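Local coordinates for putative polysaccharide deacetylase (Bdellovibrio bacteriovorus HD100, PDB 5JP6), which probably deacetylates peptidoglycan as a zinc-dependent hydrolase of the carbohydrate esterase 4 family, at residues Q25-N37 with W46-W60. The protein carries 1 engineered substitution. Sequence-based numbering, arbitrary orientation.
Sequences QIGSSVRQAVSDN and WENSEANPEALFANW
Asn37 lies over one face of Trp46 in the N-terminal helical region, where two antiparallel helices, 24-39 and 53-66, pack with the short helix 43-47 and the loop 48-52 between them in sequence. Their short segments run at 163° with the axes 10.7 Å apart. The tight part lies around Ala33, whose CB sits 3.2 Å from Ala51 O; the CB of Ala51 in turn comes to 3.6 Å from Ala33 N, so the end of loop 48-52 packs directly on helix 24-39. Leu56 extends this close packing, its CD1 4.2 Å from Ala33 CB and its CD2 against Ser29 CB. Further along, CZ2 of Trp60 meets Ser29 CB obliquely and CH2 meets Val30 CG2, while Met74 and Leu78 of helix 71-83 also touch this indole.

At the other end, the Asn37 amide stands nearly perpendicular to the Trp46 indole, 89° between planes, and CB makes a CH-pi contact with the six-membered ring. With CG anti to the backbone N (chi1 -174°), ND2 lies over the ring and donates to Trp308 O, while OD1 accepts from Thr310 N; Trp308 also stacks on Trp46. These contacts join the helices to the NodB-homology domain. The Trp46 side chain is about 9 Å from the bound zinc.

The flank of Gln32 and Glu50 is looser. Gln32 merely lays its extended chain along Ala51 CB, and on this side a water bridges Ser29 OG to Trp60 NE1, weakly at the indole. Within the loop Ser49 OG accepts from Ala51 N, an ST turn, and across to helix 24-39 it donates to the anti lone pair of Asp36 OD2 at 2.8 Å.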
loop_
_atom_site.group_PDB
_atom_site.type_symbol
_atom_site.label_atom_id
_atom_site.label_comp_id
_atom_site.label_asym_id
_atom_site.label_seq_id
_atom_site.Cartn_x
_atom_site.Cartn_y
_atom_site.Cartn_z
ATOM N N GLN A 25 18.087 22.866 -6.722
ATOM C CA GLN A 25 18.181 21.504 -6.117
ATOM C C GLN A 25 16.814 20.875 -5.827
ATOM O O GLN A 25 16.590 19.701 -6.153
ATOM C CB GLN A 25 19.032 21.424 -4.856
ATOM C CG GLN A 25 19.186 19.984 -4.346
ATOM C CD GLN A 25 19.722 19.030 -5.410
ATOM O OE1 GLN A 25 20.903 19.097 -5.771
ATOM N NE2 GLN A 25 18.861 18.133 -5.911
ATOM N N ILE A 26 15.924 21.638 -5.194
ATOM C CA ILE A 26 14.554 21.158 -4.997
ATOM C C ILE A 26 13.887 20.835 -6.344
ATOM O O ILE A 26 13.302 19.776 -6.486
ATOM C CB ILE A 26 13.713 22.149 -4.164
ATOM C CG1 ILE A 26 14.190 22.130 -2.699
ATOM C CG2 ILE A 26 12.223 21.844 -4.278
ATOM C CD1 ILE A 26 13.656 23.294 -1.875
ATOM N N GLY A 27 14.010 21.711 -7.345
ATOM C CA GLY A 27 13.397 21.455 -8.643
ATOM C C GLY A 27 14.004 20.240 -9.305
ATOM O O GLY A 27 13.305 19.418 -9.887
ATOM N N SER A 28 15.323 20.118 -9.218
ATOM C CA SER A 28 16.010 18.964 -9.782
ATOM C C SER A 28 15.496 17.654 -9.154
ATOM O O SER A 28 15.215 16.689 -9.867
ATOM C CB SER A 28 17.524 19.139 -9.648
ATOM O OG SER A 28 18.205 17.903 -9.641
ATOM N N SER A 29 15.345 17.642 -7.828
ATOM C CA SER A 29 14.853 16.458 -7.100
ATOM C C SER A 29 13.395 16.165 -7.496
ATOM O O SER A 29 13.024 14.994 -7.712
ATOM C CB SER A 29 15.044 16.585 -5.567
ATOM O OG SER A 29 16.414 16.330 -5.212
ATOM N N VAL A 30 12.568 17.209 -7.609
ATOM C CA VAL A 30 11.165 16.996 -8.013
ATOM C C VAL A 30 11.074 16.352 -9.420
ATOM O O VAL A 30 10.389 15.323 -9.635
ATOM C CB VAL A 30 10.321 18.283 -7.959
ATOM C CG1 VAL A 30 8.953 18.048 -8.602
ATOM C CG2 VAL A 30 10.156 18.747 -6.519
ATOM N N ARG A 31 11.782 16.941 -10.365
ATOM C CA ARG A 31 11.854 16.380 -11.711
ATOM C C ARG A 31 12.444 14.952 -11.710
ATOM O O ARG A 31 11.992 14.104 -12.465
ATOM C CB ARG A 31 12.629 17.316 -12.647
ATOM C CG ARG A 31 11.807 18.511 -13.102
ATOM C CD ARG A 31 12.577 19.319 -14.132
ATOM N NE ARG A 31 13.739 19.925 -13.492
ATOM C CZ ARG A 31 13.688 21.012 -12.735
ATOM N NH1 ARG A 31 12.526 21.652 -12.540
ATOM N NH2 ARG A 31 14.807 21.466 -12.176
ATOM N N GLN A 32 13.411 14.679 -10.832
ATOM C CA GLN A 32 14.047 13.350 -10.750
ATOM C C GLN A 32 13.099 12.238 -10.252
ATOM O O GLN A 32 13.116 11.082 -10.725
ATOM C CB GLN A 32 15.282 13.403 -9.859
ATOM C CG GLN A 32 16.059 12.094 -9.874
ATOM C CD GLN A 32 17.215 12.079 -8.910
ATOM O OE1 GLN A 32 17.452 13.051 -8.200
ATOM N NE2 GLN A 32 17.940 10.960 -8.868
ATOM N N ALA A 33 12.263 12.596 -9.310
ATOM C CA ALA A 33 11.239 11.657 -8.811
ATOM C C ALA A 33 10.324 11.203 -9.955
ATOM O O ALA A 33 10.055 10.018 -10.163
ATOM C CB ALA A 33 10.422 12.324 -7.733
ATOM N N VAL A 34 9.861 12.189 -10.704
ATOM C CA VAL A 34 8.968 11.948 -11.833
ATOM C C VAL A 34 9.682 11.084 -12.894
ATOM O O VAL A 34 9.125 10.074 -13.375
ATOM C CB VAL A 34 8.469 13.276 -12.439
ATOM C CG1 VAL A 34 7.655 13.024 -13.697
ATOM C CG2 VAL A 34 7.629 14.036 -11.429
ATOM N N SER A 35 10.893 11.493 -13.265
ATOM C CA SER A 35 11.716 10.735 -14.217
ATOM C C SER A 35 11.988 9.290 -13.779
ATOM O O SER A 35 11.840 8.362 -14.578
ATOM C CB SER A 35 13.078 11.428 -14.426
ATOM O OG SER A 35 13.908 10.621 -15.275
ATOM N N ASP A 36 12.408 9.110 -12.519
ATOM C CA ASP A 36 12.734 7.764 -12.004
ATOM C C ASP A 36 11.471 6.892 -11.942
ATOM O O ASP A 36 11.525 5.688 -12.202
ATOM C CB ASP A 36 13.353 7.806 -10.604
ATOM C CG ASP A 36 14.778 8.275 -10.587
ATOM O OD1 ASP A 36 15.306 8.608 -11.664
ATOM O OD2 ASP A 36 15.378 8.293 -9.482
ATOM N N ASN A 37 10.335 7.497 -11.601
ATOM C CA ASN A 37 9.087 6.748 -11.530
ATOM C C ASN A 37 8.695 6.209 -12.910
ATOM O O ASN A 37 8.166 5.120 -13.046
ATOM C CB ASN A 37 7.968 7.619 -10.980
ATOM C CG ASN A 37 6.689 6.840 -10.765
ATOM O OD1 ASN A 37 5.800 6.848 -11.579
ATOM N ND2 ASN A 37 6.606 6.180 -9.623
ATOM N N TRP A 46 12.239 0.897 -8.703
ATOM C CA TRP A 46 11.686 2.142 -8.164
ATOM C C TRP A 46 12.017 2.293 -6.698
ATOM O O TRP A 46 12.310 3.425 -6.235
ATOM C CB TRP A 46 10.147 2.180 -8.361
ATOM C CG TRP A 46 9.402 3.218 -7.606
ATOM C CD1 TRP A 46 8.412 2.984 -6.674
ATOM C CD2 TRP A 46 9.534 4.653 -7.680
ATOM N NE1 TRP A 46 7.930 4.156 -6.181
ATOM C CE2 TRP A 46 8.618 5.197 -6.753
ATOM C CE3 TRP A 46 10.373 5.526 -8.392
ATOM C CZ2 TRP A 46 8.462 6.557 -6.578
ATOM C CZ3 TRP A 46 10.229 6.882 -8.195
ATOM C CH2 TRP A 46 9.264 7.385 -7.301
ATOM N N GLU A 47 11.931 1.158 -5.972
ATOM C CA GLU A 47 12.438 1.045 -4.600
ATOM C C GLU A 47 13.901 1.489 -4.486
ATOM O O GLU A 47 14.275 2.069 -3.482
ATOM C CB GLU A 47 12.283 -0.399 -4.061
ATOM C CG GLU A 47 11.189 -0.624 -3.022
ATOM C CD GLU A 47 11.604 -1.662 -1.973
ATOM O OE1 GLU A 47 11.828 -2.842 -2.343
ATOM O OE2 GLU A 47 11.723 -1.298 -0.777
ATOM N N ASN A 48 14.713 1.246 -5.526
ATOM C CA ASN A 48 16.140 1.680 -5.522
ATOM C C ASN A 48 16.366 3.176 -5.789
ATOM O O ASN A 48 17.507 3.627 -5.719
ATOM C CB ASN A 48 16.968 0.917 -6.580
ATOM C CG ASN A 48 17.228 -0.530 -6.217
ATOM O OD1 ASN A 48 17.167 -0.923 -5.051
ATOM N ND2 ASN A 48 17.543 -1.334 -7.231
ATOM N N SER A 49 15.315 3.931 -6.137
ATOM C CA SER A 49 15.465 5.359 -6.471
ATOM C C SER A 49 15.917 6.191 -5.304
ATOM O O SER A 49 15.500 5.944 -4.180
ATOM C CB SER A 49 14.158 5.962 -6.961
ATOM O OG SER A 49 14.290 7.364 -7.132
ATOM N N GLU A 50 16.726 7.209 -5.596
ATOM C CA GLU A 50 17.184 8.162 -4.595
ATOM C C GLU A 50 16.263 9.364 -4.449
ATOM O O GLU A 50 16.437 10.195 -3.531
ATOM C CB GLU A 50 18.603 8.643 -4.946
ATOM C CG GLU A 50 19.641 7.526 -4.989
ATOM C CD GLU A 50 21.042 8.048 -5.237
ATOM O OE1 GLU A 50 21.488 8.923 -4.461
ATOM O OE2 GLU A 50 21.696 7.590 -6.207
ATOM N N ALA A 51 15.288 9.458 -5.340
ATOM C CA ALA A 51 14.348 10.566 -5.352
ATOM C C ALA A 51 12.941 10.077 -5.057
ATOM O O ALA A 51 11.970 10.642 -5.557
ATOM C CB ALA A 51 14.393 11.279 -6.689
ATOM N N ASN A 52 12.817 9.040 -4.230
ATOM C CA ASN A 52 11.498 8.649 -3.768
ATOM C C ASN A 52 10.887 9.822 -2.962
ATOM O O ASN A 52 11.511 10.351 -2.056
ATOM C CB ASN A 52 11.575 7.428 -2.891
ATOM C CG ASN A 52 10.219 7.004 -2.399
ATOM O OD1 ASN A 52 9.688 7.550 -1.432
ATOM N ND2 ASN A 52 9.673 6.007 -3.026
ATOM N N PRO A 53 9.656 10.227 -3.278
ATOM C CA PRO A 53 9.117 11.409 -2.589
ATOM C C PRO A 53 9.130 11.317 -1.062
ATOM O O PRO A 53 9.390 12.326 -0.411
ATOM C CB PRO A 53 7.686 11.484 -3.119
ATOM C CG PRO A 53 7.806 10.917 -4.503
ATOM C CD PRO A 53 8.761 9.757 -4.355
ATOM N N GLU A 54 8.884 10.139 -0.505
ATOM C CA GLU A 54 8.916 9.995 0.958
ATOM C C GLU A 54 10.323 10.345 1.485
ATOM O O GLU A 54 10.479 11.078 2.488
ATOM C CB GLU A 54 8.566 8.574 1.377
ATOM C CG GLU A 54 8.342 8.410 2.877
ATOM C CD GLU A 54 7.886 7.024 3.256
ATOM O OE1 GLU A 54 7.976 6.125 2.394
ATOM O OE2 GLU A 54 7.428 6.842 4.402
ATOM N N ALA A 55 11.336 9.810 0.816
ATOM C CA ALA A 55 12.732 10.077 1.204
ATOM C C ALA A 55 13.072 11.549 0.996
ATOM O O ALA A 55 13.742 12.160 1.853
ATOM C CB ALA A 55 13.702 9.218 0.412
ATOM N N LEU A 56 12.620 12.124 -0.135
ATOM C CA LEU A 56 12.906 13.548 -0.444
ATOM C C LEU A 56 12.340 14.440 0.679
ATOM O O LEU A 56 13.023 15.335 1.211
ATOM C CB LEU A 56 12.275 13.955 -1.772
ATOM C CG LEU A 56 12.902 13.397 -3.051
ATOM C CD1 LEU A 56 12.157 13.943 -4.254
ATOM C CD2 LEU A 56 14.385 13.769 -3.113
ATOM N N PHE A 57 11.093 14.196 1.061
ATOM C CA PHE A 57 10.456 15.023 2.106
ATOM C C PHE A 57 11.052 14.763 3.491
ATOM O O PHE A 57 11.156 15.702 4.267
ATOM C CB PHE A 57 8.921 14.884 2.129
ATOM C CG PHE A 57 8.197 15.848 1.238
ATOM C CD1 PHE A 57 8.160 15.545 -0.134
ATOM C CD2 PHE A 57 7.593 17.000 1.680
ATOM C CE1 PHE A 57 7.502 16.393 -1.014
ATOM C CE2 PHE A 57 6.943 17.837 0.791
ATOM C CZ PHE A 57 6.902 17.523 -0.552
ATOM N N ALA A 58 11.476 13.532 3.797
ATOM C CA ALA A 58 12.140 13.304 5.074
ATOM C C ALA A 58 13.416 14.151 5.125
ATOM O O ALA A 58 13.720 14.814 6.119
ATOM C CB ALA A 58 12.457 11.838 5.283
ATOM N N ASN A 59 14.162 14.178 4.037
ATOM C CA ASN A 59 15.370 14.989 4.014
ATOM C C ASN A 59 15.060 16.478 4.077
ATOM O O ASN A 59 15.737 17.207 4.780
ATOM C CB ASN A 59 16.184 14.710 2.764
ATOM C CG ASN A 59 17.430 15.571 2.696
ATOM O OD1 ASN A 59 18.325 15.477 3.551
ATOM N ND2 ASN A 59 17.473 16.457 1.734
ATOM N N TRP A 60 14.039 16.928 3.347
ATOM C CA TRP A 60 13.643 18.346 3.409
ATOM C C TRP A 60 13.162 18.743 4.805
ATOM O O TRP A 60 13.452 19.834 5.257
ATOM C CB TRP A 60 12.595 18.722 2.332
ATOM C CG TRP A 60 13.180 18.710 0.952
ATOM C CD1 TRP A 60 14.464 19.091 0.592
ATOM C CD2 TRP A 60 12.526 18.341 -0.257
ATOM N NE1 TRP A 60 14.637 18.947 -0.750
ATOM C CE2 TRP A 60 13.476 18.482 -1.305
ATOM C CE3 TRP A 60 11.241 17.889 -0.568
ATOM C CZ2 TRP A 60 13.176 18.201 -2.637
ATOM C CZ3 TRP A 60 10.946 17.610 -1.888
ATOM C CH2 TRP A 60 11.912 17.762 -2.918
HETATM O O HOH W 1 16.562 17.440 -2.635
#